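Local coordinates for protein autolysin E (PDB 4PI8) that probably hydrolyses glycosidic bonds in the NAG-NAM polymers of peptidoglycan, and is caught here as a catalytic mutant holding a NAG-NAM disaccharide, at residues 92-97 / 162-167; 169-174 / 180-185; 192-195 / 199-202. The protein carries 1 engineered substitution. All coordinates share one frame; numbering follows the deposited sequence.

Interaction 1 (92-97 / 162-167); sequences EKYEVN and GGAKFI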
loop_
_atom_site.group_PDB
_atom_site.type_symbol
_atom_site.label_atom_id
_atom_site.label_comp_id
_atom_site.label_asym_id
_atom_site.label_seq_id
_atom_site.Cartn_x
_atom_site.Cartn_y
_atom_site.Cartn_z
ATOM N N GLU A 92 -2.321 -14.582 -7.809
ATOM C CA GLU A 92 -1.665 -15.822 -8.237
ATOM C C GLU A 92 -0.453 -15.551 -9.105
ATOM O O GLU A 92 0.534 -16.242 -8.947
ATOM C CB GLU A 92 -2.657 -16.733 -8.963
ATOM C CG GLU A 92 -3.895 -17.107 -8.085
ATOM C CD GLU A 92 -3.542 -17.711 -6.756
ATOM O OE1 GLU A 92 -2.528 -18.428 -6.665
ATOM O OE2 GLU A 92 -4.262 -17.546 -5.730
ATOM N N LYS A 93 -0.513 -14.556 -9.975
ATOM C CA LYS A 93 0.670 -14.283 -10.813
ATOM C C LYS A 93 1.869 -13.869 -10.011
ATOM O O LYS A 93 2.996 -14.316 -10.268
ATOM C CB LYS A 93 0.363 -13.217 -11.836
ATOM C CG LYS A 93 -0.534 -13.643 -12.952
ATOM C CD LYS A 93 -1.204 -12.518 -13.738
ATOM C CE LYS A 93 -0.241 -11.637 -14.450
ATOM N NZ LYS A 93 0.522 -12.425 -15.454
ATOM N N TYR A 94 1.647 -13.022 -8.992
ATOM C CA TYR A 94 2.736 -12.335 -8.308
ATOM C C TYR A 94 2.920 -12.738 -6.884
ATOM O O TYR A 94 3.836 -12.223 -6.227
ATOM C CB TYR A 94 2.589 -10.817 -8.433
ATOM C CG TYR A 94 2.626 -10.361 -9.864
ATOM C CD1 TYR A 94 3.761 -10.560 -10.638
ATOM C CD2 TYR A 94 1.535 -9.765 -10.484
ATOM C CE1 TYR A 94 3.773 -10.207 -11.994
ATOM C CE2 TYR A 94 1.596 -9.405 -11.808
ATOM C CZ TYR A 94 2.690 -9.651 -12.545
ATOM O OH TYR A 94 2.801 -9.307 -13.876
ATOM N N GLU A 95 2.106 -13.651 -6.349
ATOM C CA GLU A 95 2.194 -14.095 -4.971
ATOM C C GLU A 95 2.061 -12.881 -4.031
ATOM O O GLU A 95 2.945 -12.563 -3.269
ATOM C CB GLU A 95 3.457 -14.946 -4.691
ATOM C CG GLU A 95 3.327 -15.728 -3.428
ATOM C CD GLU A 95 4.549 -16.544 -3.078
ATOM O OE1 GLU A 95 5.532 -16.365 -3.821
ATOM O OE2 GLU A 95 4.524 -17.248 -2.055
ATOM N N VAL A 96 0.881 -12.287 -4.095
ATOM C CA VAL A 96 0.562 -11.096 -3.289
ATOM C C VAL A 96 -0.789 -11.358 -2.624
ATOM O O VAL A 96 -1.782 -11.637 -3.319
ATOM C CB VAL A 96 0.443 -9.876 -4.144
ATOM C CG1 VAL A 96 0.055 -8.662 -3.328
ATOM C CG2 VAL A 96 1.767 -9.531 -4.838
ATOM N N ASN A 97 -0.824 -11.269 -1.308
ATOM C CA ASN A 97 -2.065 -11.492 -0.496
ATOM C C ASN A 97 -3.230 -10.669 -1.046
ATOM O O ASN A 97 -3.105 -9.443 -1.075
ATOM C CB ASN A 97 -1.717 -11.195 0.943
ATOM C CG ASN A 97 -2.860 -11.359 1.905
ATOM O OD1 ASN A 97 -3.974 -10.865 1.669
ATOM N ND2 ASN A 97 -2.581 -11.861 3.081
ATOM N N GLY A 162 -0.858 -4.318 -12.696
ATOM C CA GLY A 162 0.412 -3.609 -12.658
ATOM C C GLY A 162 0.791 -3.138 -11.236
ATOM O O GLY A 162 1.976 -3.132 -10.904
ATOM N N GLY A 163 -0.189 -2.737 -10.443
ATOM C CA GLY A 163 0.067 -2.362 -9.093
ATOM C C GLY A 163 0.640 -3.533 -8.341
ATOM O O GLY A 163 1.626 -3.388 -7.617
ATOM N N ALA A 164 0.047 -4.722 -8.443
ATOM C CA ALA A 164 0.574 -5.909 -7.826
ATOM C C ALA A 164 1.979 -6.226 -8.250
ATOM O O ALA A 164 2.855 -6.630 -7.447
ATOM C CB ALA A 164 -0.364 -7.115 -8.062
ATOM N N LYS A 165 2.219 -6.147 -9.558
ATOM C CA LYS A 165 3.538 -6.404 -10.087
ATOM C C LYS A 165 4.592 -5.464 -9.464
ATOM O O LYS A 165 5.682 -5.912 -9.064
ATOM C CB LYS A 165 3.543 -6.226 -11.606
ATOM C CG LYS A 165 4.888 -6.541 -12.252
ATOM C CD LYS A 165 4.887 -6.280 -13.781
ATOM C CE LYS A 165 6.273 -6.603 -14.329
ATOM N NZ LYS A 165 6.308 -6.266 -15.792
ATOM N N PHE A 166 4.230 -4.188 -9.377
ATOM C CA PHE A 166 5.099 -3.171 -8.763
ATOM C C PHE A 166 5.370 -3.521 -7.277
ATOM O O PHE A 166 6.539 -3.531 -6.807
ATOM C CB PHE A 166 4.474 -1.835 -8.870
ATOM C CG PHE A 166 5.215 -0.736 -8.108
ATOM C CD1 PHE A 166 6.288 -0.079 -8.682
ATOM C CD2 PHE A 166 4.840 -0.386 -6.835
ATOM C CE1 PHE A 166 6.944 0.952 -7.982
ATOM C CE2 PHE A 166 5.496 0.622 -6.157
ATOM C CZ PHE A 166 6.545 1.276 -6.745
ATOM N N ILE A 167 4.319 -3.839 -6.487
ATOM C CA ILE A 167 4.514 -4.150 -5.079
ATOM C C ILE A 167 5.418 -5.344 -4.904
ATOM O O ILE A 167 6.366 -5.347 -4.125
ATOM C CB ILE A 167 3.137 -4.315 -4.410
ATOM C CG1 ILE A 167 2.368 -2.988 -4.405
ATOM C CG2 ILE A 167 3.297 -4.885 -3.003
ATOM C CD1 ILE A 167 0.893 -3.097 -4.288
#
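Tyr-94 lays its phenol ring against the flank of Lys-165, and this CH-pi contact is the tightly packed part of the interface. CB of Lys-165 lies 3.9 Å from the centroid of the Tyr-94 ring, 22° off the ring normal, while the CA of Lys-165 stands over the centre of the same face. The opposite face is met nearer its rim by CB of Lys-93, so the ring is held between two lysine residues, one from its own helix and one from its neighbour. Because CG of Lys-165 is anti to its backbone N (chi1 -177°) and the chain stays extended, the close packing runs on to CD, 3.7 Å from OH of Tyr-94. Beyond CD the contact loosens, and the ammonium end of this exposed residue leads away. Further in lie more distant contacts: CB of Ala-164 approaches CD2 of Tyr-94 obliquely at 4.1 Å, and CG2 of Val-96 comes to 4.1 Å from the carbonyl O of Ala-164. No hydrogen bond joins the two segments; Arg-168, farther along helix 156-172, binds the carbonyls of Tyr-94 and Glu-95 instead. The contact thus sets the C-terminal end of helix 84-94 against helix 156-172, with Leu-101 of helix 98-108 packed on both Val-96 and Ala-164.

Interaction 2 (169-174 / 180-185); sequences NEYFEN and YQMRWN. With AMU (N-acetyl-beta-muramic acid), chain B.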
loop_
_atom_site.group_PDB
_atom_site.type_symbol
_atom_site.label_atom_id
_atom_site.label_comp_id
_atom_site.label_asym_id
_atom_site.label_seq_id
_atom_site.Cartn_x
_atom_site.Cartn_y
_atom_site.Cartn_z
ATOM N N ASN A 169 7.639 -6.597 -7.157
ATOM C CA ASN A 169 9.020 -6.414 -7.699
ATOM C C ASN A 169 9.788 -5.387 -6.949
ATOM O O ASN A 169 11.010 -5.556 -6.816
ATOM C CB ASN A 169 8.957 -6.069 -9.161
ATOM C CG ASN A 169 8.633 -7.267 -10.020
ATOM O OD1 ASN A 169 8.822 -8.370 -9.616
ATOM N ND2 ASN A 169 8.145 -7.013 -11.205
ATOM N N GLU A 170 9.145 -4.339 -6.452
ATOM C CA GLU A 170 9.888 -3.252 -5.825
ATOM C C GLU A 170 9.927 -3.286 -4.310
ATOM O O GLU A 170 10.860 -2.771 -3.717
ATOM C CB GLU A 170 9.375 -1.891 -6.263
ATOM C CG GLU A 170 9.365 -1.790 -7.785
ATOM C CD GLU A 170 10.716 -2.055 -8.422
ATOM O OE1 GLU A 170 11.749 -1.583 -7.864
ATOM O OE2 GLU A 170 10.708 -2.739 -9.481
ATOM N N TYR A 171 8.917 -3.869 -3.648
ATOM C CA TYR A 171 8.852 -3.962 -2.207
ATOM C C TYR A 171 9.114 -5.378 -1.735
ATOM O O TYR A 171 10.044 -5.644 -0.919
ATOM C CB TYR A 171 7.528 -3.359 -1.653
ATOM C CG TYR A 171 7.595 -1.864 -1.685
ATOM C CD1 TYR A 171 7.355 -1.157 -2.867
ATOM C CD2 TYR A 171 7.975 -1.134 -0.570
ATOM C CE1 TYR A 171 7.470 0.227 -2.950
ATOM C CE2 TYR A 171 8.127 0.255 -0.665
ATOM C CZ TYR A 171 7.867 0.907 -1.834
ATOM O OH TYR A 171 8.032 2.270 -1.887
ATOM N N PHE A 172 8.304 -6.354 -2.156
ATOM C CA PHE A 172 8.471 -7.684 -1.609
ATOM C C PHE A 172 9.868 -8.280 -1.946
ATOM O O PHE A 172 10.480 -8.945 -1.126
ATOM C CB PHE A 172 7.373 -8.657 -2.029
ATOM C CG PHE A 172 5.977 -8.279 -1.612
ATOM C CD1 PHE A 172 5.728 -7.319 -0.656
ATOM C CD2 PHE A 172 4.927 -9.002 -2.104
ATOM C CE1 PHE A 172 4.453 -7.076 -0.222
ATOM C CE2 PHE A 172 3.659 -8.768 -1.641
ATOM C CZ PHE A 172 3.392 -7.805 -0.711
ATOM N N GLU A 173 10.335 -8.041 -3.143
ATOM C CA GLU A 173 11.672 -8.516 -3.558
ATOM C C GLU A 173 12.780 -7.710 -2.916
ATOM O O GLU A 173 13.956 -8.126 -3.007
ATOM C CB GLU A 173 11.798 -8.516 -5.062
ATOM C CG GLU A 173 10.933 -9.564 -5.761
ATOM C CD GLU A 173 11.265 -10.956 -5.369
ATOM O OE1 GLU A 173 12.463 -11.367 -5.511
ATOM O OE2 GLU A 173 10.422 -11.656 -4.859
ATOM N N ASN A 174 12.443 -6.628 -2.242
ATOM C CA ASN A 174 13.391 -5.788 -1.474
ATOM C C ASN A 174 13.307 -6.088 0.011
ATOM O O ASN A 174 13.696 -5.234 0.818
ATOM C CB ASN A 174 13.151 -4.304 -1.755
ATOM C CG ASN A 174 14.267 -3.398 -1.243
ATOM O OD1 ASN A 174 15.453 -3.725 -1.518
ATOM N ND2 ASN A 174 13.949 -2.373 -0.455
ATOM N N TYR A 180 4.402 -2.641 7.963
ATOM C CA TYR A 180 5.385 -1.882 8.762
ATOM C C TYR A 180 6.692 -1.645 7.982
ATOM O O TYR A 180 7.208 -0.553 7.969
ATOM C CB TYR A 180 5.689 -2.599 10.088
ATOM C CG TYR A 180 6.531 -1.734 10.996
ATOM C CD1 TYR A 180 5.971 -0.757 11.786
ATOM C CD2 TYR A 180 7.901 -1.857 11.038
ATOM C CE1 TYR A 180 6.740 0.083 12.565
ATOM C CE2 TYR A 180 8.669 -0.994 11.817
ATOM C CZ TYR A 180 8.087 -0.055 12.578
ATOM O OH TYR A 180 8.883 0.829 13.339
ATOM N N GLN A 181 7.187 -2.716 7.381
ATOM C CA GLN A 181 8.429 -2.608 6.605
ATOM C C GLN A 181 8.258 -1.759 5.374
ATOM O O GLN A 181 9.167 -1.016 4.979
ATOM C CB GLN A 181 9.012 -3.947 6.220
ATOM C CG GLN A 181 9.446 -4.803 7.402
ATOM C CD GLN A 181 9.774 -6.198 6.974
ATOM O OE1 GLN A 181 9.046 -6.840 6.216
ATOM N NE2 GLN A 181 10.932 -6.704 7.430
ATOM N N MET A 182 7.111 -1.871 4.698
ATOM C CA MET A 182 6.842 -1.037 3.517
ATOM C C MET A 182 6.834 0.429 3.917
ATOM O O MET A 182 7.275 1.296 3.123
ATOM C CB MET A 182 5.504 -1.438 2.883
ATOM C CG MET A 182 5.549 -2.789 2.206
ATOM S SD MET A 182 3.952 -3.329 1.560
ATOM C CE MET A 182 3.807 -2.257 0.126
ATOM N N ARG A 183 6.290 0.744 5.095
ATOM C CA ARG A 183 6.141 2.110 5.518
ATOM C C ARG A 183 7.416 2.727 6.130
ATOM O O ARG A 183 7.675 3.910 5.944
ATOM C CB ARG A 183 4.973 2.242 6.500
ATOM C CG ARG A 183 4.756 3.624 7.056
ATOM C CD ARG A 183 4.491 4.692 5.988
ATOM N NE ARG A 183 4.339 6.034 6.561
ATOM C CZ ARG A 183 5.345 6.841 6.871
ATOM N NH1 ARG A 183 6.601 6.428 6.774
ATOM N NH2 ARG A 183 5.078 8.061 7.328
ATOM N N TRP A 184 8.131 1.943 6.940
ATOM C CA TRP A 184 9.185 2.482 7.772
ATOM C C TRP A 184 10.564 1.866 7.456
ATOM O O TRP A 184 11.547 2.269 8.076
ATOM C CB TRP A 184 8.851 2.281 9.262
ATOM C CG TRP A 184 7.592 2.939 9.724
ATOM C CD1 TRP A 184 6.437 2.319 10.058
ATOM C CD2 TRP A 184 7.378 4.337 9.926
ATOM N NE1 TRP A 184 5.522 3.260 10.384
ATOM C CE2 TRP A 184 6.052 4.505 10.331
ATOM C CE3 TRP A 184 8.180 5.490 9.780
ATOM C CZ2 TRP A 184 5.511 5.749 10.613
ATOM C CZ3 TRP A 184 7.639 6.711 10.085
ATOM C CH2 TRP A 184 6.292 6.820 10.484
ATOM N N ASN A 185 10.646 0.962 6.515
ATOM C CA ASN A 185 11.896 0.329 6.086
ATOM C C ASN A 185 12.956 0.265 7.154
ATOM O O ASN A 185 14.028 0.868 7.026
ATOM C CB ASN A 185 12.411 1.027 4.823
ATOM C CG ASN A 185 13.395 0.174 4.031
ATOM O OD1 ASN A 185 13.586 -1.011 4.297
ATOM N ND2 ASN A 185 13.950 0.790 2.974
HETATM C C1 AMU B . 5.025 8.161 -1.781
HETATM C C2 AMU B . 5.783 7.415 -2.839
HETATM C C3 AMU B . 7.261 7.285 -2.437
HETATM C C4 AMU B . 7.808 8.699 -2.129
HETATM C C5 AMU B . 6.877 9.414 -1.193
HETATM C C6 AMU B . 7.365 10.833 -0.891
HETATM C C7 AMU B . 5.145 5.424 -4.206
HETATM C C8 AMU B . 4.680 3.986 -4.122
HETATM C C9 AMU B . 8.435 5.303 -3.145
HETATM C C10 AMU B . 8.525 4.518 -4.396
HETATM C C11 AMU B . 9.767 5.328 -2.400
HETATM O O1 AMU B . 3.667 8.338 -2.151
HETATM O O3 AMU B . 8.035 6.644 -3.445
HETATM O O4 AMU B . 9.113 8.471 -1.571
HETATM O O5 AMU B . 5.583 9.480 -1.740
HETATM O O6 AMU B . 6.605 11.473 0.139
HETATM O O7 AMU B . 5.291 5.977 -5.275
HETATM O O10 AMU B . 8.354 3.263 -4.369
HETATM O O11 AMU B . 8.833 5.131 -5.497
HETATM N N2 AMU B . 5.250 6.043 -3.037
#
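Met-182 is shared by two aromatic residues, Tyr-171 and Phe-172, and its approach to the second is a Met-aromatic contact within the mainly helical, lysozyme-clan domain. The sulfur comes at the edge of the Phe-172 ring, near its plane: SD of Met-182 is 4.2 Å from CE1 of Phe-172 and 5.5 Å from the ring centroid. Phe-172 leaves its backbone facing away from helix 179-184, and only the far part of its ring returns to meet the thioether.

Tyr-171 takes the other course. Its CB points toward helix 179-184, and with CG anti to the carbonyl carbon (chi1 -76°) the ring extends past Met-182 into the glycan pocket. Along one side of the ring, CD2 of Tyr-171 touches CG of Met-182 at 4.0 Å, and the next atom, CE2 of Tyr-171, lies equally far, 4.0 Å, from the carbonyl O of Met-182. The ring of His-192 stacks on that of Tyr-171. Beyond this buried part of the ring the surroundings change to sugar: CE1 and CZ both approach the lactyl group of the bound N-acetylmuramic acid, whose O10 sits at the ring edge, near its plane. The side chain ends in a hydrogen bond, OH of Tyr-171 donating to O10 of the N-acetylmuramic acid at 2.7 Å.

Interaction 3 (192-195 / 199-202); sequences HQYA and RWAD. With AMU (N-acetyl-beta-muramic acid), chain B; NAG (2-acetamido-2-deoxy-beta-D-glucopyranose), chain C.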
loop_
_atom_site.group_PDB
_atom_site.type_symbol
_atom_site.label_atom_id
_atom_site.label_comp_id
_atom_site.label_asym_id
_atom_site.label_seq_id
_atom_site.Cartn_x
_atom_site.Cartn_y
_atom_site.Cartn_z
ATOM N N HIS A 192 13.068 4.488 0.578
ATOM C CA HIS A 192 12.196 3.521 -0.086
ATOM C C HIS A 192 10.969 3.211 0.767
ATOM O O HIS A 192 10.634 2.007 0.943
ATOM C CB HIS A 192 12.946 2.252 -0.512
ATOM C CG HIS A 192 12.238 1.556 -1.622
ATOM N ND1 HIS A 192 11.502 0.397 -1.430
ATOM C CD2 HIS A 192 11.993 1.949 -2.899
ATOM C CE1 HIS A 192 10.891 0.082 -2.556
ATOM N NE2 HIS A 192 11.153 1.005 -3.464
ATOM N N GLN A 193 10.264 4.231 1.162
ATOM C CA GLN A 193 9.024 4.071 1.995
ATOM C C GLN A 193 7.817 4.349 1.144
ATOM O O GLN A 193 7.747 5.254 0.328
ATOM C CB GLN A 193 9.121 4.982 3.193
ATOM C CG GLN A 193 10.223 4.468 4.111
ATOM C CD GLN A 193 10.542 5.204 5.410
ATOM O OE1 GLN A 193 11.331 4.666 6.171
ATOM N NE2 GLN A 193 10.017 6.370 5.618
ATOM N N TYR A 194 6.765 3.543 1.392
ATOM C CA TYR A 194 5.649 3.528 0.431
ATOM C C TYR A 194 4.837 4.768 0.488
ATOM O O TYR A 194 4.232 5.159 -0.536
ATOM C CB TYR A 194 4.783 2.276 0.677
ATOM C CG TYR A 194 3.972 1.878 -0.580
ATOM C CD1 TYR A 194 2.776 2.555 -0.884
ATOM C CD2 TYR A 194 4.396 0.906 -1.406
ATOM C CE1 TYR A 194 2.122 2.263 -2.064
ATOM C CE2 TYR A 194 3.716 0.620 -2.605
ATOM C CZ TYR A 194 2.598 1.317 -2.883
ATOM O OH TYR A 194 1.924 0.970 -4.088
ATOM N N ALA A 195 4.702 5.387 1.662
ATOM C CA ALA A 195 3.806 6.487 1.831
ATOM C C ALA A 195 4.322 7.464 2.853
ATOM O O ALA A 195 5.135 7.060 3.705
ATOM C CB ALA A 195 2.461 5.949 2.248
ATOM N N ARG A 199 -0.084 7.132 9.342
ATOM C CA ARG A 199 -1.086 6.087 9.636
ATOM C C ARG A 199 -1.480 5.220 8.432
ATOM O O ARG A 199 -2.436 4.427 8.494
ATOM C CB ARG A 199 -2.327 6.721 10.275
ATOM C CG ARG A 199 -2.016 7.209 11.709
ATOM C CD ARG A 199 -3.245 7.410 12.586
ATOM N NE ARG A 199 -3.923 6.144 12.862
ATOM C CZ ARG A 199 -3.544 5.248 13.784
ATOM N NH1 ARG A 199 -2.466 5.440 14.557
ATOM N NH2 ARG A 199 -4.260 4.139 13.935
ATOM N N TRP A 200 -0.683 5.286 7.355
ATOM C CA TRP A 200 -0.914 4.455 6.160
ATOM C C TRP A 200 -1.064 3.011 6.508
ATOM O O TRP A 200 -2.013 2.311 6.016
ATOM C CB TRP A 200 0.242 4.636 5.176
ATOM C CG TRP A 200 0.243 3.819 3.946
ATOM C CD1 TRP A 200 -0.352 4.137 2.741
ATOM C CD2 TRP A 200 0.922 2.556 3.726
ATOM N NE1 TRP A 200 -0.100 3.161 1.828
ATOM C CE2 TRP A 200 0.714 2.189 2.360
ATOM C CE3 TRP A 200 1.724 1.714 4.523
ATOM C CZ2 TRP A 200 1.204 1.026 1.828
ATOM C CZ3 TRP A 200 2.238 0.589 3.982
ATOM C CH2 TRP A 200 1.994 0.246 2.642
ATOM N N ALA A 201 -0.150 2.422 7.277
ATOM C CA ALA A 201 -0.241 0.987 7.590
ATOM C C ALA A 201 -1.445 0.687 8.433
ATOM O O ALA A 201 -2.097 -0.375 8.271
ATOM C CB ALA A 201 1.035 0.523 8.243
ATOM N N ASP A 202 -1.764 1.551 9.380
ATOM C CA ASP A 202 -2.932 1.282 10.234
ATOM C C ASP A 202 -4.203 1.266 9.410
ATOM O O ASP A 202 -5.084 0.438 9.698
ATOM C CB ASP A 202 -3.028 2.388 11.293
ATOM C CG ASP A 202 -1.784 2.474 12.101
ATOM O OD1 ASP A 202 -1.578 1.615 12.963
ATOM O OD2 ASP A 202 -0.953 3.334 11.817
HETATM C C1 AMU B . 5.025 8.161 -1.781
HETATM C C2 AMU B . 5.783 7.415 -2.839
HETATM C C3 AMU B . 7.261 7.285 -2.437
HETATM C C4 AMU B . 7.808 8.699 -2.129
HETATM C C5 AMU B . 6.877 9.414 -1.193
HETATM C C6 AMU B . 7.365 10.833 -0.891
HETATM C C7 AMU B . 5.145 5.424 -4.206
HETATM C C8 AMU B . 4.680 3.986 -4.122
HETATM C C9 AMU B . 8.435 5.303 -3.145
HETATM C C10 AMU B . 8.525 4.518 -4.396
HETATM C C11 AMU B . 9.767 5.328 -2.400
HETATM O O1 AMU B . 3.667 8.338 -2.151
HETATM O O3 AMU B . 8.035 6.644 -3.445
HETATM O O4 AMU B . 9.113 8.471 -1.571
HETATM O O5 AMU B . 5.583 9.480 -1.740
HETATM O O6 AMU B . 6.605 11.473 0.139
HETATM O O7 AMU B . 5.291 5.977 -5.275
HETATM O O10 AMU B . 8.354 3.263 -4.369
HETATM O O11 AMU B . 8.833 5.131 -5.497
HETATM N N2 AMU B . 5.250 6.043 -3.037
HETATM C C1 NAG C . 10.129 9.282 -2.133
HETATM C C2 NAG C . 11.353 8.947 -1.274
HETATM C C3 NAG C . 12.548 9.759 -1.802
HETATM C C4 NAG C . 12.668 9.493 -3.272
HETATM C C5 NAG C . 11.373 9.740 -4.029
HETATM C C6 NAG C . 11.524 9.236 -5.433
HETATM C C7 NAG C . 11.117 8.145 1.082
HETATM C C8 NAG C . 10.974 8.555 2.497
HETATM N N2 NAG C . 11.193 9.131 0.171
HETATM O O3 NAG C . 13.724 9.314 -1.142
HETATM O O4 NAG C . 13.620 10.398 -3.823
HETATM O O5 NAG C . 10.343 8.922 -3.474
HETATM O O6 NAG C . 10.330 9.678 -6.083
HETATM O O7 NAG C . 11.170 6.954 0.747
#
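A chi1 of -157° turns CG of Tyr-194 anti to its backbone N, and a chi1 of 176° does likewise for Trp-200; the two side chains, both directed across the contact, thereby bring phenol and indole beside one another. Their planes are near parallel, at 22°, but slid so far apart that the rings barely overlap, with the Tyr-194 centroid 5.2 Å from that of the Trp-200 six-membered ring. Over one face of the indole lie two aliphatic carbons. CB of Ala-195 sits 3.6 Å from the centroid of the Trp-200 five-membered ring, and on the same face CB of Tyr-194 is 4.2 Å from the centroid of the six-membered ring, two CH-pi contacts side by side. Where the two rings come nearest, CD1 of Tyr-194 meets CZ2 of Trp-200 at 3.5 Å.

The phenol has the indole on one side of its plane and the ligand on the other. There the acetamido methyl C8 of the bound N-acetylmuramic acid lies over the centre of the Tyr-194 ring. The same acetamido group is held a second time, its N2 donating to the carbonyl O of Tyr-194 at 2.8 Å, while Gln-193 N makes a nearly straight hydrogen bond of 2.9 Å to O7 of NAG. OH of Tyr-194 is bound to the carbonyl of Phe-131.

The loop 192-195 is thus wedged between sugar and protein core: His-104 of helix 98-108 meets both aromatic rings, Phe-166 and Ile-167 of helix 156-172 pack on Tyr-194, and Leu-179 and Arg-183 of helix 179-184 border Trp-200 at the start of helix 200-215.

Overall arrangement
The three contacts form a series along the chain that leads toward the glycan pocket. Interactions 1 and 2 share helix 156-172 and have centres 13 Å apart; CG2 of Val-96 packs 3.8 Å from CE2 of Phe-172, joining their apolar sides. Interactions 2 and 3 lie closer, 10 Å between centres, and a probable hydrogen bond of 2.9 Å links Met-182 O to Tyr-194 N. Both touch the N-acetylmuramic acid, interaction 2 through the lactyl carboxylate, interaction 3 through the acetamido group and also beside the lactyl group. Interaction 1, centred 18 Å from interaction 3, is more remote, with the Lys-165 side chain about 13 Å from the N-acetylmuramic acid, yet its Phe-166 reaches the sugar.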